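Local atomic coordinates of putative uncharacterized protein PH0242 (PDB entry 3VU1), a protein that belongs to the AglB-type oligosaccharyltransferase family and is represented here by its C-terminal globular domain, rich in beta strands and carrying a calcium ion. Residues Phe253-Ile258 and Leu279-Ser284; Leu295-Leu300 and Ile309-Ile314; Lys336-Leu341 and Glu480-Glu485. All coordinates share one frame; numbering follows the deposited sequence.

Interaction 1 of 3, residues Phe253-Ile258 and Leu279-Ser284; sequences FAIYKI and LRLYIS
A beta bulge, in which Y256 and K257 together face Y282, interrupts the antiparallel pairing of strands 253-262 and 275-285. Before it, A254 and S284 form a hydrogen-bonded pair, with A254 N 3.0 Å from S284 O, and I255 and I283 a non-hydrogen-bonded one. At the bulge, Y282 O accepts from Y256 N at 2.9 Å while Y282 N gives to K257 O at 3.0 Å; the extra residue is taken up by Y256, whose psi is -5°. Y256 CG stands between the backbone N and the carbonyl carbon (chi1 65°), and the ring beyond it reaches the partner strand. Y282 CB lies over one face of the Y256 ring, offset toward the rim, 3.5 Å from CE2, and I283 O and S284 N are at the ring edge. The Y282 ring points its edge toward the Y256 face in an offset edge-to-face pair, planes 69° apart. K257 runs alongside Y282 in the same direction and sets CD over the centre of its ring, 3.9 Å from the centroid; the ammonium NZ is too distant for more than a weak cation-pi attraction. The face bearing I255, I258, L281 and I283 is aliphatic, with I255 CD1 4.0 Å from L281 CB and I258 CG2 3.9 Å from L281 CD2, and it packs on F339, M483 and I484. Polar ends are held by outside partners: Y256 OH by E227, Y282 OH by E259 and S284 OG by N235, the S284 side chain being about 5 Å from the calcium ion. The chemistry is therefore divided: hydrocarbon buries one face, while on the other CH-pi contacts pack the rings and their hydroxyls bond to neighbours.

Interaction 2 of 3, residues Leu295-Leu300 and Ile309-Ile314; sequences LYVYAL and IKVGEI
L295 and V297 pair with I309, V311 and G312 in a two-stranded antiparallel contact at the periphery of the fold, partly buried, its centre about 25 Å from the centre of the chain. V297 and I309 make a hydrogen-bonded pair and bond to each other both ways, V297 N to I309 O at 2.9 Å and I309 N in return to V297 O. The next pair, Y296 with K310, has no backbone bonds of its own. L295 then meets two residues at once: its O accepts from V311 N at 2.9 Å, and its N gives to G312 O at 2.7 Å. V311 and G312 thus form a beta bulge near the far end of the beta hairpin made by strands 293-301 and 304-314, and the backbone of V311 carries the distortion with a psi of -1°. On the face bearing L295 and V297 the aliphatic groups touch. V311 reaches L295 with one methyl and V297 with the other: CG2 lies 3.7 Å from L295 CB, and CG1 lies 3.9 Å from V297 CG2. L295 CG, anti to its own carbonyl carbon (chi1 -51°), lies beside the G312 carbonyl; beyond it CD2 is 3.8 Å from I314 CD1. These side chains rest on I325, V329 and L331 of strand 325-331, while V297 also touches Y337 and F339 of strand 336-356. On the opposite side of the hairpin Y296 brings the CD2-CE2 part of its ring against CA and CB of K310, approaching obliquely. The lysine beyond CB leads away, fully extended, and its NZ forms a salt bridge 2.8 Å from E313 OE1 within the same strand, meeting that oxygen from above the carboxylate plane.

Interaction 3 of 3, residues Lys336-Leu341 and Glu480-Glu485; sequences KYRFIL and EYTMIE
R338 and E485 run alongside in the same direction, with guanidinium and carboxylate only 14° from coplanar. The NE edge of the guanidinium meets a single oxygen: NE is 2.7 Å and NH2 2.8 Å from E485 OE2, and both bond to it. The arginine chain bends at chi3 (-81°), which swings NE toward the glutamate; CD passes T482 OG1 at 3.6 Å. K336, extended beyond CG, reaches the second oxygen, with NZ 3.5 Å from E485 OE1, a weak bond that completes a salt-bridge network in which one carboxylate is shared by two cations. On the opposite face of the sheet, F339 and I484 are also aligned, with I484 CG2 3.6 Å from F339 CD1. M483 SD lies 3.7 Å from L341 CB, and the bend at chi3 turns CE toward L341 CD1; the Y481 ring turns its edge to L341 O, its CD1 4.1 Å from L341 CD2. The backbone is antiparallel, closed by mutual bonds between L341 and Y481; at F339 it opens into a beta bulge, since F339 O accepts from M483 N while F339 N gives to I484 O. The polar ends have partners beyond the two segments: Y481 OH bonds to E80, the E480 carboxylate to K383 and Y298. Strand 336-356 is flanked on its other edge by strand 293-301, and F339, L341, M483 and I484 form the side that packs against strands 253-262 and 275-285.

Along the chain the three contacts follow in series, and all lie on the same side of its centre. Interactions 2 and 3 are nearest, centres about 8 Å apart, and belong to one antiparallel sheet in which strands 293-301 and 336-356 are neighbours, joined by a probable hydrogen bond from Y298 N to R338 O. Interaction 1 sits in a separate four-stranded sheet, its centre about 10 Å from interaction 3 and 13 Å from interaction 2. I255 N approaches M483 O at 3.1 Å, probably a hydrogen bond between the two sheets, and I283 touches I314. Each contact contains a beta bulge. Through interaction 3, strand 464-487 brings a late part of the chain onto the Peripheral 1 region.

Interaction 1 of 3, residues Phe253-Ile258 and Leu279-Ser284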
loop_
_atom_site.group_PDB
_atom_site.type_symbol
_atom_site.label_atom_id
_atom_site.label_comp_id
_atom_site.label_asym_id
_atom_site.label_seq_id
_atom_site.Cartn_x
_atom_site.Cartn_y
_atom_site.Cartn_z
ATOM N N PHE A 253 10.258 -0.193 2.315
ATOM C CA PHE A 253 11.242 0.758 2.882
ATOM C C PHE A 253 11.700 1.779 1.845
ATOM O O PHE A 253 12.372 1.458 0.882
ATOM C CB PHE A 253 12.431 0.012 3.499
ATOM C CG PHE A 253 12.008 -1.100 4.393
ATOM C CD1 PHE A 253 12.160 -2.434 3.992
ATOM C CD2 PHE A 253 11.387 -0.825 5.615
ATOM C CE1 PHE A 253 11.738 -3.475 4.820
ATOM C CE2 PHE A 253 10.946 -1.858 6.426
ATOM C CZ PHE A 253 11.121 -3.186 6.025
ATOM N N ALA A 254 11.313 3.019 2.053
ATOM C CA ALA A 254 11.550 4.027 1.046
ATOM C C ALA A 254 12.070 5.338 1.647
ATOM O O ALA A 254 11.922 5.607 2.863
ATOM C CB ALA A 254 10.280 4.283 0.265
ATOM N N ILE A 255 12.672 6.138 0.770
ATOM C CA ILE A 255 13.163 7.451 1.125
ATOM C C ILE A 255 12.241 8.458 0.458
ATOM O O ILE A 255 12.082 8.439 -0.761
ATOM C CB ILE A 255 14.621 7.642 0.649
ATOM C CG1 ILE A 255 15.540 6.765 1.485
ATOM C CG2 ILE A 255 15.003 9.118 0.697
ATOM C CD1 ILE A 255 16.952 6.641 0.964
ATOM N N TYR A 256 11.641 9.332 1.258
ATOM C CA TYR A 256 10.741 10.316 0.704
ATOM C C TYR A 256 11.325 11.703 0.464
ATOM O O TYR A 256 10.636 12.558 -0.086
ATOM C CB TYR A 256 9.456 10.418 1.530
ATOM C CG TYR A 256 9.576 10.910 2.950
ATOM C CD1 TYR A 256 9.236 12.222 3.281
ATOM C CD2 TYR A 256 9.994 10.062 3.978
ATOM C CE1 TYR A 256 9.313 12.675 4.590
ATOM C CE2 TYR A 256 10.078 10.504 5.293
ATOM C CZ TYR A 256 9.718 11.804 5.588
ATOM O OH TYR A 256 9.797 12.255 6.871
ATOM N N LYS A 257 12.571 11.926 0.873
ATOM C CA LYS A 257 13.202 13.255 0.828
ATOM C C LYS A 257 14.667 13.017 1.101
ATOM O O LYS A 257 15.012 12.253 2.017
ATOM C CB LYS A 257 12.602 14.144 1.911
ATOM C CG LYS A 257 12.967 15.622 1.898
ATOM C CD LYS A 257 12.451 16.231 3.200
ATOM C CE LYS A 257 12.446 17.747 3.222
ATOM N NZ LYS A 257 11.116 18.325 2.883
ATOM N N ILE A 258 15.524 13.587 0.263
ATOM C CA ILE A 258 16.967 13.568 0.484
ATOM C C ILE A 258 17.455 15.022 0.627
ATOM O O ILE A 258 17.016 15.916 -0.140
ATOM C CB ILE A 258 17.703 12.967 -0.707
ATOM C CG1 ILE A 258 17.201 11.560 -1.005
ATOM C CG2 ILE A 258 19.215 13.003 -0.479
ATOM C CD1 ILE A 258 18.035 10.829 -2.051
ATOM N N LEU A 279 24.578 13.298 3.083
ATOM C CA LEU A 279 23.156 13.237 2.775
ATOM C C LEU A 279 22.362 12.935 4.027
ATOM O O LEU A 279 22.815 12.173 4.906
ATOM C CB LEU A 279 22.899 12.154 1.725
ATOM C CG LEU A 279 23.653 12.231 0.399
ATOM C CD1 LEU A 279 23.390 10.969 -0.403
ATOM C CD2 LEU A 279 23.240 13.471 -0.390
ATOM N N ARG A 280 21.192 13.553 4.118
ATOM C CA ARG A 280 20.226 13.215 5.124
ATOM C C ARG A 280 19.081 12.509 4.415
ATOM O O ARG A 280 18.399 13.129 3.581
ATOM C CB ARG A 280 19.725 14.459 5.861
ATOM C CG ARG A 280 19.003 14.107 7.164
ATOM C CD ARG A 280 18.194 15.267 7.703
ATOM N NE ARG A 280 18.982 16.094 8.609
ATOM C CZ ARG A 280 18.888 17.422 8.690
ATOM N NH1 ARG A 280 18.062 18.128 7.918
ATOM N NH2 ARG A 280 19.646 18.053 9.549
ATOM N N LEU A 281 18.899 11.216 4.715
ATOM C CA LEU A 281 17.817 10.399 4.145
ATOM C C LEU A 281 16.583 10.292 5.061
ATOM O O LEU A 281 16.656 9.825 6.216
ATOM C CB LEU A 281 18.371 9.026 3.797
ATOM C CG LEU A 281 19.778 9.126 3.181
ATOM C CD1 LEU A 281 20.369 7.747 2.959
ATOM C CD2 LEU A 281 19.796 9.907 1.871
ATOM N N TYR A 282 15.450 10.754 4.561
ATOM C CA TYR A 282 14.199 10.697 5.319
ATOM C C TYR A 282 13.469 9.422 4.928
ATOM O O TYR A 282 13.044 9.256 3.788
ATOM C CB TYR A 282 13.328 11.903 5.024
ATOM C CG TYR A 282 13.848 13.196 5.584
ATOM C CD1 TYR A 282 14.944 13.846 4.988
ATOM C CD2 TYR A 282 13.241 13.797 6.699
ATOM C CE1 TYR A 282 15.422 15.044 5.492
ATOM C CE2 TYR A 282 13.712 15.003 7.211
ATOM C CZ TYR A 282 14.801 15.617 6.605
ATOM O OH TYR A 282 15.280 16.806 7.084
ATOM N N ILE A 283 13.341 8.518 5.886
ATOM C CA ILE A 283 12.901 7.162 5.609
ATOM C C ILE A 283 11.442 6.945 5.987
ATOM O O ILE A 283 10.989 7.344 7.068
ATOM C CB ILE A 283 13.822 6.157 6.310
ATOM C CG1 ILE A 283 15.164 6.159 5.562
ATOM C CG2 ILE A 283 13.174 4.779 6.376
ATOM C CD1 ILE A 283 16.240 5.236 6.105
ATOM N N SER A 284 10.701 6.337 5.075
ATOM C CA SER A 284 9.363 5.867 5.384
ATOM C C SER A 284 9.330 4.340 5.398
ATOM O O SER A 284 9.604 3.710 4.383
ATOM C CB SER A 284 8.378 6.430 4.377
ATOM O OG SER A 284 7.137 5.798 4.530
#

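Interaction 2 of 3, residues Leu295-Leu300 and Ile309-Ile314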
loop_
_atom_site.group_PDB
_atom_site.type_symbol
_atom_site.label_atom_id
_atom_site.label_comp_id
_atom_site.label_asym_id
_atom_site.label_seq_id
_atom_site.Cartn_x
_atom_site.Cartn_y
_atom_site.Cartn_z
ATOM N N LEU A 295 22.481 -0.342 4.550
ATOM C CA LEU A 295 22.196 0.589 3.458
ATOM C C LEU A 295 23.242 0.539 2.333
ATOM O O LEU A 295 24.455 0.511 2.595
ATOM C CB LEU A 295 22.096 2.002 3.986
ATOM C CG LEU A 295 21.161 2.174 5.163
ATOM C CD1 LEU A 295 21.236 3.590 5.721
ATOM C CD2 LEU A 295 19.744 1.837 4.740
ATOM N N TYR A 296 22.775 0.532 1.084
ATOM C CA TYR A 296 23.693 0.639 -0.049
ATOM C C TYR A 296 23.289 1.703 -1.026
ATOM O O TYR A 296 22.158 2.199 -1.006
ATOM C CB TYR A 296 23.764 -0.648 -0.824
ATOM C CG TYR A 296 24.187 -1.827 -0.021
ATOM C CD1 TYR A 296 23.247 -2.596 0.663
ATOM C CD2 TYR A 296 25.530 -2.209 0.039
ATOM C CE1 TYR A 296 23.630 -3.710 1.379
ATOM C CE2 TYR A 296 25.928 -3.332 0.754
ATOM C CZ TYR A 296 24.971 -4.074 1.418
ATOM O OH TYR A 296 25.339 -5.164 2.144
ATOM N N VAL A 297 24.238 2.058 -1.880
ATOM C CA VAL A 297 23.946 2.775 -3.107
ATOM C C VAL A 297 24.485 1.915 -4.258
ATOM O O VAL A 297 25.648 1.453 -4.231
ATOM C CB VAL A 297 24.548 4.202 -3.092
ATOM C CG1 VAL A 297 24.283 4.920 -4.406
ATOM C CG2 VAL A 297 23.948 5.025 -1.958
ATOM N N TYR A 298 23.623 1.631 -5.225
ATOM C CA TYR A 298 24.040 0.936 -6.441
ATOM C C TYR A 298 24.114 1.974 -7.553
ATOM O O TYR A 298 23.102 2.603 -7.885
ATOM C CB TYR A 298 23.028 -0.145 -6.846
ATOM C CG TYR A 298 22.887 -1.362 -5.940
ATOM C CD1 TYR A 298 23.596 -1.462 -4.741
ATOM C CD2 TYR A 298 21.999 -2.401 -6.269
ATOM C CE1 TYR A 298 23.458 -2.565 -3.912
ATOM C CE2 TYR A 298 21.852 -3.505 -5.437
ATOM C CZ TYR A 298 22.586 -3.589 -4.258
ATOM O OH TYR A 298 22.466 -4.678 -3.398
ATOM N N ALA A 299 25.301 2.165 -8.119
ATOM C CA ALA A 299 25.450 3.001 -9.318
ATOM C C ALA A 299 25.019 2.196 -10.526
ATOM O O ALA A 299 25.406 1.036 -10.680
ATOM C CB ALA A 299 26.894 3.457 -9.487
ATOM N N LEU A 300 24.241 2.820 -11.393
ATOM C CA LEU A 300 23.702 2.129 -12.547
ATOM C C LEU A 300 23.870 2.893 -13.833
ATOM O O LEU A 300 23.568 4.086 -13.894
ATOM C CB LEU A 300 22.202 1.844 -12.357
ATOM C CG LEU A 300 21.760 0.627 -11.548
ATOM C CD1 LEU A 300 21.522 1.052 -10.118
ATOM C CD2 LEU A 300 20.483 0.054 -12.137
ATOM N N ILE A 309 28.043 0.107 -3.002
ATOM C CA ILE A 309 28.713 0.815 -1.928
ATOM C C ILE A 309 27.870 0.771 -0.667
ATOM O O ILE A 309 26.728 1.253 -0.656
ATOM C CB ILE A 309 28.977 2.299 -2.293
ATOM C CG1 ILE A 309 29.600 2.407 -3.680
ATOM C CG2 ILE A 309 29.844 2.978 -1.234
ATOM C CD1 ILE A 309 29.235 3.688 -4.386
ATOM N N LYS A 310 28.446 0.206 0.389
ATOM C CA LYS A 310 27.828 0.201 1.706
ATOM C C LYS A 310 27.968 1.592 2.341
ATOM O O LYS A 310 29.069 2.106 2.491
ATOM C CB LYS A 310 28.440 -0.901 2.578
ATOM C CG LYS A 310 28.178 -0.717 4.055
ATOM C CD LYS A 310 28.499 -1.935 4.903
ATOM C CE LYS A 310 28.458 -1.482 6.366
ATOM N NZ LYS A 310 28.379 -2.570 7.379
ATOM N N VAL A 311 26.849 2.200 2.712
ATOM C CA VAL A 311 26.864 3.560 3.234
ATOM C C VAL A 311 26.353 3.658 4.655
ATOM O O VAL A 311 26.278 4.763 5.199
ATOM C CB VAL A 311 26.020 4.561 2.368
ATOM C CG1 VAL A 311 26.560 4.644 0.947
ATOM C CG2 VAL A 311 24.510 4.252 2.377
ATOM N N GLY A 312 25.945 2.537 5.245
ATOM C CA GLY A 312 25.292 2.606 6.558
ATOM C C GLY A 312 24.628 1.342 7.035
ATOM O O GLY A 312 24.484 0.380 6.288
ATOM N N GLU A 313 24.247 1.355 8.304
ATOM C CA GLU A 313 23.518 0.263 8.928
ATOM C C GLU A 313 22.382 0.815 9.758
ATOM O O GLU A 313 22.474 1.934 10.260
ATOM C CB GLU A 313 24.424 -0.509 9.844
ATOM C CG GLU A 313 25.431 -1.367 9.116
ATOM C CD GLU A 313 26.313 -2.137 10.075
ATOM O OE1 GLU A 313 26.853 -3.174 9.653
ATOM O OE2 GLU A 313 26.454 -1.711 11.246
ATOM N N ILE A 314 21.290 0.062 9.890
ATOM C CA ILE A 314 20.243 0.453 10.840
ATOM C C ILE A 314 19.898 -0.765 11.639
ATOM O O ILE A 314 19.341 -1.710 11.083
ATOM C CB ILE A 314 18.971 0.979 10.166
ATOM C CG1 ILE A 314 19.302 2.084 9.165
ATOM C CG2 ILE A 314 18.017 1.488 11.227
ATOM C CD1 ILE A 314 18.221 2.323 8.140
#

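Interaction 3 of 3, residues Lys336-Leu341 and Glu480-Glu485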
loop_
_atom_site.group_PDB
_atom_site.type_symbol
_atom_site.label_atom_id
_atom_site.label_comp_id
_atom_site.label_asym_id
_atom_site.label_seq_id
_atom_site.Cartn_x
_atom_site.Cartn_y
_atom_site.Cartn_z
ATOM N N LYS A 336 22.378 6.768 -12.964
ATOM C CA LYS A 336 21.504 6.972 -11.819
ATOM C C LYS A 336 21.969 6.214 -10.578
ATOM O O LYS A 336 22.773 5.286 -10.680
ATOM C CB LYS A 336 20.062 6.602 -12.158
ATOM C CG LYS A 336 19.846 5.155 -12.551
ATOM C CD LYS A 336 18.359 4.892 -12.680
ATOM C CE LYS A 336 18.082 3.526 -13.291
ATOM N NZ LYS A 336 16.610 3.369 -13.455
ATOM N N TYR A 337 21.472 6.632 -9.408
ATOM C CA TYR A 337 21.794 5.947 -8.138
ATOM C C TYR A 337 20.559 5.312 -7.488
ATOM O O TYR A 337 19.485 5.930 -7.381
ATOM C CB TYR A 337 22.546 6.857 -7.145
ATOM C CG TYR A 337 23.688 7.619 -7.778
ATOM C CD1 TYR A 337 23.533 8.954 -8.140
ATOM C CD2 TYR A 337 24.910 7.006 -8.035
ATOM C CE1 TYR A 337 24.558 9.669 -8.727
ATOM C CE2 TYR A 337 25.947 7.711 -8.625
ATOM C CZ TYR A 337 25.760 9.046 -8.971
ATOM O OH TYR A 337 26.770 9.773 -9.566
ATOM N N ARG A 338 20.722 4.062 -7.079
ATOM C CA ARG A 338 19.650 3.361 -6.402
ATOM C C ARG A 338 20.037 3.090 -4.949
ATOM O O ARG A 338 21.018 2.403 -4.663
ATOM C CB ARG A 338 19.299 2.057 -7.145
ATOM C CG ARG A 338 18.013 1.392 -6.687
ATOM C CD ARG A 338 17.857 0.044 -7.347
ATOM N NE ARG A 338 17.326 0.198 -8.684
ATOM C CZ ARG A 338 17.457 -0.695 -9.655
ATOM N NH1 ARG A 338 18.130 -1.825 -9.436
ATOM N NH2 ARG A 338 16.928 -0.441 -10.850
ATOM N N PHE A 339 19.247 3.644 -4.044
ATOM C CA PHE A 339 19.390 3.375 -2.628
ATOM C C PHE A 339 18.702 2.053 -2.237
ATOM O O PHE A 339 17.522 1.841 -2.522
ATOM C CB PHE A 339 18.863 4.573 -1.835
ATOM C CG PHE A 339 19.693 5.819 -2.024
ATOM C CD1 PHE A 339 19.719 6.483 -3.255
ATOM C CD2 PHE A 339 20.473 6.316 -0.989
ATOM C CE1 PHE A 339 20.486 7.621 -3.443
ATOM C CE2 PHE A 339 21.251 7.455 -1.177
ATOM C CZ PHE A 339 21.254 8.106 -2.401
ATOM N N ILE A 340 19.475 1.159 -1.631
ATOM C CA ILE A 340 18.996 -0.153 -1.194
ATOM C C ILE A 340 19.010 -0.339 0.326
ATOM O O ILE A 340 19.999 -0.032 0.991
ATOM C CB ILE A 340 19.801 -1.298 -1.868
ATOM C CG1 ILE A 340 19.107 -1.770 -3.146
ATOM C CG2 ILE A 340 19.841 -2.526 -0.987
ATOM C CD1 ILE A 340 19.010 -0.709 -4.195
ATOM N N LEU A 341 17.910 -0.839 0.868
ATOM C CA LEU A 341 17.925 -1.340 2.225
ATOM C C LEU A 341 17.961 -2.858 2.131
ATOM O O LEU A 341 17.119 -3.462 1.474
ATOM C CB LEU A 341 16.699 -0.858 3.006
ATOM C CG LEU A 341 16.705 -1.208 4.512
ATOM C CD1 LEU A 341 16.095 -0.089 5.325
ATOM C CD2 LEU A 341 16.019 -2.541 4.860
ATOM N N GLU A 480 16.986 -7.426 -0.779
ATOM C CA GLU A 480 17.226 -6.041 -1.183
ATOM C C GLU A 480 15.926 -5.293 -1.451
ATOM O O GLU A 480 15.069 -5.777 -2.153
ATOM C CB GLU A 480 18.049 -6.004 -2.449
ATOM C CG GLU A 480 19.450 -6.550 -2.290
ATOM C CD GLU A 480 20.021 -6.945 -3.637
ATOM O OE1 GLU A 480 19.308 -7.669 -4.378
ATOM O OE2 GLU A 480 21.162 -6.528 -3.967
ATOM N N TYR A 481 15.797 -4.103 -0.899
ATOM C CA TYR A 481 14.646 -3.261 -1.103
ATOM C C TYR A 481 15.073 -1.986 -1.795
ATOM O O TYR A 481 16.128 -1.427 -1.475
ATOM C CB TYR A 481 14.055 -2.919 0.240
ATOM C CG TYR A 481 13.505 -4.141 0.975
ATOM C CD1 TYR A 481 14.262 -4.811 1.954
ATOM C CD2 TYR A 481 12.217 -4.615 0.696
ATOM C CE1 TYR A 481 13.735 -5.905 2.631
ATOM C CE2 TYR A 481 11.696 -5.708 1.344
ATOM C CZ TYR A 481 12.442 -6.350 2.314
ATOM O OH TYR A 481 11.886 -7.438 2.937
ATOM N N THR A 482 14.279 -1.536 -2.768
ATOM C CA THR A 482 14.556 -0.281 -3.446
ATOM C C THR A 482 13.923 0.849 -2.666
ATOM O O THR A 482 12.686 0.867 -2.498
ATOM C CB THR A 482 14.019 -0.280 -4.870
ATOM O OG1 THR A 482 14.886 -1.079 -5.682
ATOM C CG2 THR A 482 14.006 1.138 -5.442
ATOM N N MET A 483 14.750 1.788 -2.194
ATOM C CA MET A 483 14.216 2.883 -1.401
ATOM C C MET A 483 13.867 4.085 -2.252
ATOM O O MET A 483 12.889 4.769 -1.993
ATOM C CB MET A 483 15.150 3.279 -0.256
ATOM C CG MET A 483 15.718 2.141 0.571
ATOM S SD MET A 483 16.567 2.748 2.064
ATOM C CE MET A 483 15.158 3.246 3.062
ATOM N N ILE A 484 14.701 4.354 -3.249
ATOM C CA ILE A 484 14.555 5.517 -4.150
ATOM C C ILE A 484 15.610 5.370 -5.238
ATOM O O ILE A 484 16.652 4.749 -5.015
ATOM C CB ILE A 484 14.722 6.885 -3.420
ATOM C CG1 ILE A 484 14.199 8.055 -4.293
ATOM C CG2 ILE A 484 16.179 7.069 -2.965
ATOM C CD1 ILE A 484 13.958 9.389 -3.592
ATOM N N GLU A 485 15.299 5.907 -6.416
ATOM C CA GLU A 485 16.258 6.075 -7.518
ATOM C C GLU A 485 16.474 7.560 -7.802
ATOM O O GLU A 485 15.520 8.325 -7.993
ATOM C CB GLU A 485 15.773 5.375 -8.769
ATOM C CG GLU A 485 15.632 3.888 -8.564
ATOM C CD GLU A 485 15.403 3.128 -9.861
ATOM O OE1 GLU A 485 14.545 3.569 -10.667
ATOM O OE2 GLU A 485 16.081 2.089 -10.064
#